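Local coordinates for tRNA dimethylallyltransferase (Bacillus halodurans C-125, PDB 2QGN), which probably catalyses the magnesium-dependent transfer of a dimethylallyl group from dimethylallyl diphosphate to an adenine beside the anticodon of tRNAs reading codons that begin with uridine, at residues Gly196-Arg201 against Val284-Met289; Ser20-Lys25 against Asp293-Ile298; Glu30-Asp35 against His60-Ile65; Ile109-Leu114 against Ser188-Val193. One frame throughout, in Å; residues are numbered along the deposited sequence.

Contact 1: residues Gly196-Arg201 against Val284-Met289; sequences GLTMER and VTWFDM
Trp-286 lays the six-membered part of its indole over Gly-196, whose CA stands 4.0 Å from the centroid of that ring, a CH-pi contact made over the face. The side chain leaves the backbone with CG anti to its own carbonyl carbon (chi1 -66°), and chi2 near 89° turns the plane so that its face, not its rim, meets the glycine. Glycine suits the place because a beta-carbon there would fall 2.6 Å from Trp-286 CE3. Val-284 CG1 fits against the same face of the indole, and Arg-279 makes a cation-pi contact with the ring; with an alanine in place of the tryptophan, Gly-196 would probably lose its aromatic lid and Arg-279 this cation-pi partner, opening a gap beneath helix 256-280. The backbones run parallel, strand 285-288 forming the edge of the P-loop NTPase sheet beside strand 191-198. Gly-196 N donates to Thr-285 O at 2.7 Å, and Phe-287 N returns the bond to Gly-196 O at 3.0 Å; Thr-198 N to Phe-287 O and Met-289 N to Thr-198 O continue the pattern. Thr-198 and Asp-288 lie on the indole side, where Thr-198 OG1 rests 3.1 Å from Asp-288 CB. Across the sheet are Leu-197 and Phe-287. Met-289, modelled as selenomethionine, is folded at both chi2 and chi3, which brings its SE to 4.1 Å from Leu-197 CD2. The selenomethionine Met-199 crosses it at about a right angle, its CE 4.1 Å from Met-289 CB. Leu-197 also touches Val-14 of the P-loop, which by similarity binds substrate.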
# COMPACT_ATOMS: atom_id res chain seq x y z
N GLY A 196 2.87 11.82 3.72
CA GLY A 196 2.90 10.70 4.63
C GLY A 196 1.75 10.77 5.59
O GLY A 196 1.37 11.84 6.07
N LEU A 197 1.17 9.60 5.86
CA LEU A 197 0.05 9.52 6.77
C LEU A 197 0.46 8.83 8.06
O LEU A 197 0.82 7.66 8.05
CB LEU A 197 -1.10 8.75 6.11
CG LEU A 197 -1.59 9.37 4.79
CD1 LEU A 197 -2.91 8.69 4.38
CD2 LEU A 197 -1.81 10.87 4.97
N THR A 198 0.44 9.57 9.17
CA THR A 198 0.80 9.01 10.47
C THR A 198 -0.38 9.01 11.41
O THR A 198 -1.43 9.59 11.12
CB THR A 198 1.90 9.79 11.21
OG1 THR A 198 1.64 11.20 11.10
CG2 THR A 198 3.25 9.44 10.68
N MSE A 199 -0.16 8.38 12.56
CA MSE A 199 -1.19 8.25 13.57
C MSE A 199 -0.51 7.93 14.90
O MSE A 199 0.63 7.47 14.93
CB MSE A 199 -2.11 7.11 13.14
CG MSE A 199 -3.33 6.85 13.99
SE MSE A 199 -4.45 5.49 13.12
CE MSE A 199 -5.44 6.63 11.90
N GLU A 200 -1.20 8.19 16.01
CA GLU A 200 -0.65 7.92 17.33
C GLU A 200 -0.36 6.44 17.56
O GLU A 200 -1.27 5.60 17.50
CB GLU A 200 -1.62 8.41 18.40
CG GLU A 200 -1.40 9.85 18.76
CD GLU A 200 -2.64 10.48 19.32
OE1 GLU A 200 -3.24 9.89 20.26
OE2 GLU A 200 -3.02 11.57 18.82
N ARG A 201 0.90 6.13 17.84
CA ARG A 201 1.36 4.75 18.06
C ARG A 201 0.28 3.77 18.56
O ARG A 201 0.06 2.73 17.95
CB ARG A 201 2.56 4.74 19.02
CG ARG A 201 3.46 3.53 18.81
CD ARG A 201 4.70 3.56 19.70
NE ARG A 201 4.36 3.47 21.12
CZ ARG A 201 5.24 3.25 22.08
NH1 ARG A 201 6.53 3.10 21.77
NH2 ARG A 201 4.85 3.19 23.35
N VAL A 284 9.09 14.56 2.63
CA VAL A 284 7.82 13.91 2.89
C VAL A 284 6.99 14.72 3.86
O VAL A 284 7.33 14.84 5.04
CB VAL A 284 8.01 12.48 3.43
CG1 VAL A 284 6.68 11.92 3.92
CG2 VAL A 284 8.57 11.59 2.32
N THR A 285 5.90 15.30 3.36
CA THR A 285 5.04 16.12 4.20
C THR A 285 4.16 15.19 5.00
O THR A 285 3.54 14.30 4.43
CB THR A 285 4.14 17.01 3.37
OG1 THR A 285 4.91 17.62 2.32
CG2 THR A 285 3.54 18.10 4.26
N TRP A 286 4.11 15.40 6.30
CA TRP A 286 3.30 14.54 7.15
C TRP A 286 1.98 15.13 7.66
O TRP A 286 1.90 16.30 8.03
CB TRP A 286 4.14 14.06 8.35
CG TRP A 286 5.30 13.15 7.97
CD1 TRP A 286 6.57 13.52 7.65
CD2 TRP A 286 5.26 11.72 7.81
NE1 TRP A 286 7.32 12.42 7.29
CE2 TRP A 286 6.54 11.30 7.38
CE3 TRP A 286 4.26 10.75 7.98
CZ2 TRP A 286 6.85 9.97 7.12
CZ3 TRP A 286 4.57 9.42 7.72
CH2 TRP A 286 5.85 9.04 7.30
N PHE A 287 0.95 14.29 7.66
CA PHE A 287 -0.37 14.66 8.18
C PHE A 287 -0.76 13.46 9.02
O PHE A 287 -0.69 12.32 8.55
CB PHE A 287 -1.39 14.82 7.05
CG PHE A 287 -1.01 15.83 6.02
CD1 PHE A 287 -0.38 15.44 4.85
CD2 PHE A 287 -1.25 17.18 6.23
CE1 PHE A 287 -0.01 16.37 3.91
CE2 PHE A 287 -0.88 18.12 5.29
CZ PHE A 287 -0.26 17.71 4.13
N ASP A 288 -1.13 13.69 10.28
CA ASP A 288 -1.51 12.56 11.10
C ASP A 288 -3.01 12.57 11.27
O ASP A 288 -3.62 13.52 11.76
CB ASP A 288 -0.80 12.55 12.45
CG ASP A 288 -1.37 13.53 13.42
OD1 ASP A 288 -1.41 14.73 13.08
OD2 ASP A 288 -1.78 13.08 14.52
N MSE A 289 -3.61 11.49 10.80
CA MSE A 289 -5.04 11.33 10.82
C MSE A 289 -5.54 11.13 12.25
O MSE A 289 -6.08 12.05 12.86
CB MSE A 289 -5.36 10.19 9.88
CG MSE A 289 -4.46 10.31 8.62
SE MSE A 289 -4.61 12.07 7.74
CE MSE A 289 -6.39 11.86 7.01

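Contact 2: residues Ser20-Lys25 against Asp293-Ile298; sequences SVMLAK and DFDKKI
Ile-298 reaches across to Leu-23 and Met-22 with the end of its longer branch, and here the two helices meet most tightly. With CG1 anti to the backbone N, chi1 (-176°) sends that branch across, and chi2 (67°) turns CD1 onto Leu-23, 3.6 Å from its CG. The same methyl is 3.8 Å from Met-22 CB. The side chains of Ile-298 and Leu-23 pass one another antiparallel, and both are buried: branched aliphatic chains suit a gap between helix segments whose axes come no nearer than 11.1 Å. Met-22, a selenomethionine here, completes the packed part, pointing toward the other helix with its SE at the edge of the Phe-294 ring, 5.3 Å from the centroid, a Met-aromatic contact. Leu-23 also packs on Ile-301 and Ile-305, further along helix 294-312, and on Phe-96 of the sheet.

Toward solvent the contact thins out. The methyl end of Met-22, CE, lies 3.9 Å from Asp-295 OD2. Beyond, the exposed Asp-293 is the N-cap of the helix: its OD2 takes the Asp-295 N-H at 2.7 Å, met from above the carboxylate plane. The contact thus places the start of the C-terminal helix on the helix that follows the P-loop, and Phe-294 also makes a cation-pi contact with Lys-18. Being chiefly apolar, with a Met-aromatic touch, the junction probably depends on the fit of Met-22, Leu-23 and Ile-298, while charged groups remain at the outer margin.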
# COMPACT_ATOMS: atom_id res chain seq x y z
N SER A 20 -6.73 8.32 -0.25
CA SER A 20 -6.34 8.15 -1.63
C SER A 20 -7.47 8.37 -2.63
O SER A 20 -7.35 9.21 -3.52
CB SER A 20 -5.77 6.75 -1.83
OG SER A 20 -5.14 6.66 -3.08
N VAL A 21 -8.55 7.62 -2.48
CA VAL A 21 -9.66 7.74 -3.42
C VAL A 21 -10.35 9.09 -3.35
O VAL A 21 -10.82 9.60 -4.37
CB VAL A 21 -10.67 6.58 -3.25
CG1 VAL A 21 -9.91 5.25 -3.26
CG2 VAL A 21 -11.48 6.74 -2.00
N MSE A 22 -10.38 9.69 -2.17
CA MSE A 22 -11.00 11.00 -2.03
C MSE A 22 -10.18 12.05 -2.79
O MSE A 22 -10.75 12.91 -3.47
CB MSE A 22 -11.12 11.41 -0.57
CG MSE A 22 -12.21 10.69 0.19
SE MSE A 22 -12.17 11.14 2.07
CE MSE A 22 -13.46 12.59 2.04
N LEU A 23 -8.86 12.00 -2.67
CA LEU A 23 -8.04 12.97 -3.37
C LEU A 23 -8.18 12.78 -4.87
O LEU A 23 -8.24 13.75 -5.62
CB LEU A 23 -6.57 12.85 -2.96
CG LEU A 23 -6.23 13.47 -1.60
CD1 LEU A 23 -4.90 12.92 -1.12
CD2 LEU A 23 -6.17 15.00 -1.71
N ALA A 24 -8.26 11.52 -5.31
CA ALA A 24 -8.41 11.27 -6.74
C ALA A 24 -9.68 11.94 -7.29
O ALA A 24 -9.63 12.60 -8.33
CB ALA A 24 -8.45 9.78 -7.01
N LYS A 25 -10.80 11.79 -6.58
CA LYS A 25 -12.07 12.38 -7.02
C LYS A 25 -11.99 13.91 -7.01
O LYS A 25 -12.71 14.58 -7.75
CB LYS A 25 -13.21 11.91 -6.13
CG LYS A 25 -13.30 10.40 -6.01
CD LYS A 25 -14.26 9.96 -4.91
CE LYS A 25 -15.71 10.28 -5.26
NZ LYS A 25 -16.16 9.59 -6.51
N ASP A 293 -11.58 14.06 11.22
CA ASP A 293 -12.69 14.08 10.28
C ASP A 293 -12.16 14.16 8.86
O ASP A 293 -11.62 15.19 8.46
CB ASP A 293 -13.60 15.27 10.53
CG ASP A 293 -14.68 15.41 9.47
OD1 ASP A 293 -15.34 16.46 9.40
OD2 ASP A 293 -14.85 14.44 8.69
N PHE A 294 -12.32 13.09 8.09
CA PHE A 294 -11.83 13.11 6.72
C PHE A 294 -12.43 14.23 5.90
O PHE A 294 -11.84 14.66 4.91
CB PHE A 294 -12.04 11.75 6.04
CG PHE A 294 -10.96 10.74 6.36
CD1 PHE A 294 -10.79 10.28 7.66
CD2 PHE A 294 -10.08 10.29 5.38
CE1 PHE A 294 -9.76 9.39 7.98
CE2 PHE A 294 -9.06 9.41 5.69
CZ PHE A 294 -8.90 8.96 6.99
N ASP A 295 -13.58 14.73 6.33
CA ASP A 295 -14.24 15.83 5.63
C ASP A 295 -13.50 17.14 5.89
O ASP A 295 -13.78 18.16 5.25
CB ASP A 295 -15.70 15.93 6.06
CG ASP A 295 -16.60 15.01 5.27
OD1 ASP A 295 -17.79 14.87 5.63
OD2 ASP A 295 -16.11 14.43 4.27
N LYS A 296 -12.56 17.11 6.82
CA LYS A 296 -11.77 18.28 7.17
C LYS A 296 -10.36 18.12 6.62
O LYS A 296 -9.89 18.92 5.81
CB LYS A 296 -11.67 18.43 8.69
CG LYS A 296 -12.45 19.58 9.28
CD LYS A 296 -13.95 19.36 9.20
CE LYS A 296 -14.69 20.43 10.01
NZ LYS A 296 -14.35 21.81 9.55
N LYS A 297 -9.68 17.07 7.08
CA LYS A 297 -8.31 16.80 6.64
C LYS A 297 -8.17 16.80 5.14
O LYS A 297 -7.21 17.36 4.61
CB LYS A 297 -7.81 15.46 7.20
CG LYS A 297 -7.15 15.58 8.56
CD LYS A 297 -5.90 16.47 8.51
CE LYS A 297 -5.15 16.43 9.83
NZ LYS A 297 -3.87 17.19 9.81
N ILE A 298 -9.11 16.18 4.45
CA ILE A 298 -9.03 16.14 3.01
C ILE A 298 -8.80 17.52 2.40
O ILE A 298 -7.93 17.68 1.56
CB ILE A 298 -10.28 15.51 2.37
CG1 ILE A 298 -10.08 15.39 0.87
CG2 ILE A 298 -11.51 16.38 2.65
CD1 ILE A 298 -9.03 14.43 0.50

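Contact 3: residues Glu30-Asp35 against His60-Ile65; sequences EVISGD and HHLIDI
Strands 29-33 and 60-61 run parallel, with Val-31 opposite His-60 and Ile-32 opposite His-61, joined by His-61 N to Val-31 O at 2.9 Å and by a weak bond from Ser-33 N to His-61 O. Val-31 and His-60 leave the same face of the sheet as neighbours, and Val-31 CB makes a CH-pi contact over the centre of the His-60 ring, 3.5 Å from its centroid. A beta-branched valine fits well against a flat ring, its two methyls splayed toward the ring's rim.

On the other side of the sheet His-61 folds back: CG lies anti to its carbonyl carbon, beside the backbone N (chi1 -50°), which swings ND1 back to the oxygen that its own N-H already holds. This second bond, ND1 to Val-31 O, is 3.1 Å long and nearly straight at 171°, in the ring plane but above the carbonyl plane. Glu-30 OE1 lies at the ring edge, 2.9 Å from His-61 CE1, while OE2 of the same carboxylate makes a salt bridge with Arg-93. Leu-62, at positive phi, ends the strand; it points toward Ser-33, and its side chain touches Phe-77 and Leu-84 of helix 74-91. The pairing closes the beta-alpha-beta unit 29-33, 52-55, 60-61. Strand 29-33 itself runs on to Asp-35, in a region that by similarity contacts tRNA. The ND1 bond probably limits rotation of the His-61 ring, while two N-H groups satisfy Val-31 O, and the neighbouring carboxylate would probably polarise the CE1-H bond.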
# COMPACT_ATOMS: atom_id res chain seq x y z
N GLU A 30 -5.87 8.86 -11.11
CA GLU A 30 -5.96 7.40 -11.17
C GLU A 30 -4.94 6.83 -10.19
O GLU A 30 -3.85 7.38 -10.02
CB GLU A 30 -5.66 6.88 -12.59
CG GLU A 30 -6.69 7.28 -13.66
CD GLU A 30 -6.49 6.56 -15.00
OE1 GLU A 30 -6.40 5.31 -15.03
OE2 GLU A 30 -6.44 7.25 -16.05
N VAL A 31 -5.29 5.74 -9.53
CA VAL A 31 -4.41 5.14 -8.55
C VAL A 31 -3.56 3.98 -9.03
O VAL A 31 -4.06 3.05 -9.68
CB VAL A 31 -5.20 4.70 -7.30
CG1 VAL A 31 -4.32 3.86 -6.38
CG2 VAL A 31 -5.68 5.94 -6.56
N ILE A 32 -2.28 4.06 -8.73
CA ILE A 32 -1.34 3.00 -9.07
C ILE A 32 -0.90 2.46 -7.73
O ILE A 32 -0.24 3.15 -6.96
CB ILE A 32 -0.11 3.53 -9.81
CG1 ILE A 32 -0.51 4.21 -11.12
CG2 ILE A 32 0.80 2.39 -10.14
CD1 ILE A 32 0.65 4.90 -11.80
N SER A 33 -1.28 1.22 -7.45
CA SER A 33 -0.93 0.59 -6.18
C SER A 33 0.53 0.26 -6.08
O SER A 33 1.14 -0.21 -7.05
CB SER A 33 -1.69 -0.71 -5.98
OG SER A 33 -1.10 -1.39 -4.88
N GLY A 34 1.09 0.47 -4.90
CA GLY A 34 2.49 0.16 -4.68
C GLY A 34 2.63 -1.07 -3.80
O GLY A 34 3.72 -1.63 -3.68
N ASP A 35 1.54 -1.49 -3.18
CA ASP A 35 1.53 -2.66 -2.31
C ASP A 35 1.55 -3.89 -3.22
O ASP A 35 0.52 -4.29 -3.77
CB ASP A 35 0.29 -2.60 -1.43
CG ASP A 35 0.10 -3.85 -0.58
OD1 ASP A 35 0.95 -4.17 0.27
OD2 ASP A 35 -0.93 -4.51 -0.77
N HIS A 60 -8.04 1.79 -10.69
CA HIS A 60 -6.79 1.37 -10.06
C HIS A 60 -5.99 0.41 -10.91
O HIS A 60 -6.54 -0.35 -11.71
CB HIS A 60 -7.08 0.71 -8.70
CG HIS A 60 -7.51 1.68 -7.65
ND1 HIS A 60 -6.94 1.72 -6.39
CD2 HIS A 60 -8.44 2.67 -7.68
CE1 HIS A 60 -7.49 2.70 -5.69
NE2 HIS A 60 -8.41 3.28 -6.45
N HIS A 61 -4.67 0.43 -10.74
CA HIS A 61 -3.81 -0.44 -11.52
C HIS A 61 -2.93 -1.29 -10.62
O HIS A 61 -2.79 -1.02 -9.42
CB HIS A 61 -2.95 0.40 -12.46
CG HIS A 61 -3.73 1.40 -13.26
ND1 HIS A 61 -4.29 2.53 -12.70
CD2 HIS A 61 -4.10 1.41 -14.56
CE1 HIS A 61 -4.96 3.19 -13.62
NE2 HIS A 61 -4.87 2.53 -14.76
N LEU A 62 -2.35 -2.34 -11.19
CA LEU A 62 -1.46 -3.21 -10.43
C LEU A 62 -2.16 -3.98 -9.32
O LEU A 62 -1.57 -4.25 -8.28
CB LEU A 62 -0.32 -2.37 -9.83
CG LEU A 62 0.81 -1.93 -10.75
CD1 LEU A 62 0.30 -1.62 -12.14
CD2 LEU A 62 1.51 -0.73 -10.14
N ILE A 63 -3.41 -4.33 -9.56
CA ILE A 63 -4.19 -5.12 -8.61
C ILE A 63 -4.72 -6.30 -9.40
O ILE A 63 -5.27 -6.13 -10.48
CB ILE A 63 -5.37 -4.32 -8.07
CG1 ILE A 63 -4.85 -3.28 -7.09
CG2 ILE A 63 -6.40 -5.25 -7.41
CD1 ILE A 63 -5.92 -2.43 -6.49
N ASP A 64 -4.51 -7.50 -8.86
CA ASP A 64 -4.95 -8.73 -9.52
C ASP A 64 -4.39 -8.88 -10.93
O ASP A 64 -5.13 -9.10 -11.88
CB ASP A 64 -6.48 -8.79 -9.54
CG ASP A 64 -7.07 -9.05 -8.17
OD1 ASP A 64 -8.31 -8.99 -8.02
OD2 ASP A 64 -6.27 -9.32 -7.23
N ILE A 65 -3.07 -8.76 -11.06
CA ILE A 65 -2.44 -8.91 -12.36
C ILE A 65 -1.51 -10.12 -12.41
O ILE A 65 -0.91 -10.39 -13.44
CB ILE A 65 -1.60 -7.68 -12.73
CG1 ILE A 65 -0.60 -7.37 -11.60
CG2 ILE A 65 -2.50 -6.49 -13.03
CD1 ILE A 65 0.42 -6.32 -11.96

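Contact 4: residues Ile109-Leu114 against Ser188-Val193; sequences IHQFNL and SPYNLV
The imidazole of His-110 meets Ser-188 with its edge, CD2 lying 3.9 Å from Ser-188 CA and the serine N near the ring plane, while one face of the ring rests on CG1 of the preceding Ile-109. Tyr-190 likewise presents an edge: Ile-109 O and Ser-188 OG both lie near its plane. The Gln-111 amide stands nearly perpendicular to the phenol ring, and its OE1 bonds instead to Thr-82. Between the rings Ser-188 does the polar work. OG, anti to the backbone N (chi1 170°), donates to Ile-109 O, lying in the carbonyl plane; the modelled length, 2.5 Å, is unusually short and its exact value uncertain. Ser-188 OG also accepts from Tyr-190 N at 3.0 Å, forming an ST turn. A serine suits the place because its single small hydroxyl can give one bond and take another. Replacing it by an alanine would probably leave Ile-109 O without this donor and free the turn at Tyr-190 to shift.

Ile-109 O belongs to the end of helix 102-109, which a Schellman motif closes with Gln-111 at positive phi. Pro-189 slants across Gln-111, its CG 4.0 Å from Gln-111 CG. Leu-192 CD1 packs on Ile-109 CG2 and CB, the two side chains crossing at about a right angle. The contact thereby joins the C-terminal end of one helix to the start of strand 191-198, beside strand 4-9, where Leu-192 touches Leu-5 and Ala-7; Tyr-190 leans on Thr-82 and Ile-85 of helix 74-91, and Asn-191 bonds to Lys-312 and Leu-309 of helix 294-312.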
# COMPACT_ATOMS: atom_id res chain seq x y z
N ILE A 109 10.06 6.71 -8.10
CA ILE A 109 10.24 8.15 -7.99
C ILE A 109 11.68 8.58 -8.24
O ILE A 109 11.96 9.76 -8.39
CB ILE A 109 9.83 8.68 -6.61
CG1 ILE A 109 10.87 8.27 -5.57
CG2 ILE A 109 8.45 8.14 -6.24
CD1 ILE A 109 10.59 8.79 -4.18
N HIS A 110 12.61 7.63 -8.29
CA HIS A 110 14.00 8.00 -8.54
C HIS A 110 14.59 7.26 -9.71
O HIS A 110 15.81 7.31 -9.94
CB HIS A 110 14.84 7.75 -7.30
CG HIS A 110 14.62 8.76 -6.22
ND1 HIS A 110 14.61 8.42 -4.88
CD2 HIS A 110 14.44 10.10 -6.27
CE1 HIS A 110 14.42 9.51 -4.16
NE2 HIS A 110 14.32 10.54 -4.98
N GLN A 111 13.73 6.56 -10.44
CA GLN A 111 14.12 5.79 -11.62
C GLN A 111 15.39 4.98 -11.39
O GLN A 111 16.37 5.14 -12.11
CB GLN A 111 14.33 6.72 -12.81
CG GLN A 111 13.06 7.12 -13.56
CD GLN A 111 12.33 5.94 -14.17
OE1 GLN A 111 11.63 5.20 -13.47
NE2 GLN A 111 12.51 5.73 -15.48
N PHE A 112 15.39 4.11 -10.38
CA PHE A 112 16.54 3.28 -10.08
C PHE A 112 16.97 2.50 -11.32
O PHE A 112 16.16 2.20 -12.19
CB PHE A 112 16.21 2.29 -8.95
CG PHE A 112 16.31 2.87 -7.57
CD1 PHE A 112 16.65 4.21 -7.37
CD2 PHE A 112 16.10 2.06 -6.45
CE1 PHE A 112 16.78 4.73 -6.07
CE2 PHE A 112 16.22 2.56 -5.16
CZ PHE A 112 16.56 3.90 -4.96
N ASN A 113 18.26 2.18 -11.38
CA ASN A 113 18.81 1.41 -12.49
C ASN A 113 18.87 -0.05 -12.02
O ASN A 113 19.92 -0.53 -11.59
CB ASN A 113 20.22 1.92 -12.80
CG ASN A 113 20.80 1.32 -14.07
OD1 ASN A 113 20.52 0.19 -14.44
ND2 ASN A 113 21.65 2.10 -14.74
N LEU A 114 17.74 -0.75 -12.09
CA LEU A 114 17.68 -2.14 -11.64
C LEU A 114 18.25 -3.14 -12.64
O LEU A 114 18.14 -2.95 -13.85
CB LEU A 114 16.23 -2.51 -11.29
CG LEU A 114 15.57 -1.68 -10.18
CD1 LEU A 114 14.11 -2.11 -9.99
CD2 LEU A 114 16.33 -1.87 -8.89
N SER A 188 14.14 13.76 -7.77
CA SER A 188 13.29 12.94 -8.63
C SER A 188 13.03 13.57 -9.98
O SER A 188 12.80 14.77 -10.08
CB SER A 188 11.94 12.68 -8.00
OG SER A 188 11.10 12.08 -8.97
N PRO A 189 13.03 12.75 -11.04
CA PRO A 189 12.78 13.26 -12.39
C PRO A 189 11.33 13.70 -12.56
O PRO A 189 10.96 14.26 -13.59
CB PRO A 189 13.14 12.07 -13.27
CG PRO A 189 12.78 10.90 -12.41
CD PRO A 189 13.36 11.31 -11.09
N TYR A 190 10.51 13.43 -11.54
CA TYR A 190 9.10 13.80 -11.55
C TYR A 190 8.89 15.03 -10.66
O TYR A 190 9.79 15.45 -9.94
CB TYR A 190 8.22 12.67 -10.99
CG TYR A 190 8.25 11.36 -11.76
CD1 TYR A 190 9.18 10.37 -11.45
CD2 TYR A 190 7.35 11.12 -12.79
CE1 TYR A 190 9.21 9.17 -12.17
CE2 TYR A 190 7.37 9.92 -13.51
CZ TYR A 190 8.31 8.96 -13.19
OH TYR A 190 8.36 7.79 -13.90
N ASN A 191 7.69 15.60 -10.75
CA ASN A 191 7.28 16.74 -9.93
C ASN A 191 6.40 15.99 -8.94
O ASN A 191 5.18 15.90 -9.11
CB ASN A 191 6.47 17.74 -10.76
CG ASN A 191 6.01 18.95 -9.95
OD1 ASN A 191 6.65 19.33 -8.98
ND2 ASN A 191 4.92 19.57 -10.38
N LEU A 192 7.05 15.41 -7.95
CA LEU A 192 6.40 14.60 -6.94
C LEU A 192 5.93 15.36 -5.72
O LEU A 192 6.55 16.33 -5.29
CB LEU A 192 7.36 13.50 -6.46
CG LEU A 192 6.82 12.08 -6.35
CD1 LEU A 192 7.81 11.27 -5.52
CD2 LEU A 192 5.44 12.05 -5.70
N VAL A 193 4.82 14.90 -5.15
CA VAL A 193 4.30 15.51 -3.95
C VAL A 193 4.10 14.41 -2.90
O VAL A 193 2.98 13.99 -2.65
CB VAL A 193 2.95 16.18 -4.19
CG1 VAL A 193 2.48 16.83 -2.91
CG2 VAL A 193 3.06 17.22 -5.31

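From the N terminus, the helix after the P-loop opens contact 2, which closes last, on the C-terminal helix, so the other three all nest inside its loop. Within it contacts 3, 4 and 1 follow in series and none cross. Contact 3 closes a short loop at one border of the parallel sheet; contact 4 closes a longer one, including residues 116-184, which are not modelled, and brings the chain into strand 191-198. That strand goes on into contact 1, which spans the helical region 201-280 and adds the opposite edge strand. Contact 2 touches contact 1 through Met-289 and Phe-294, and contact 3 through Ser-20 and Val-31.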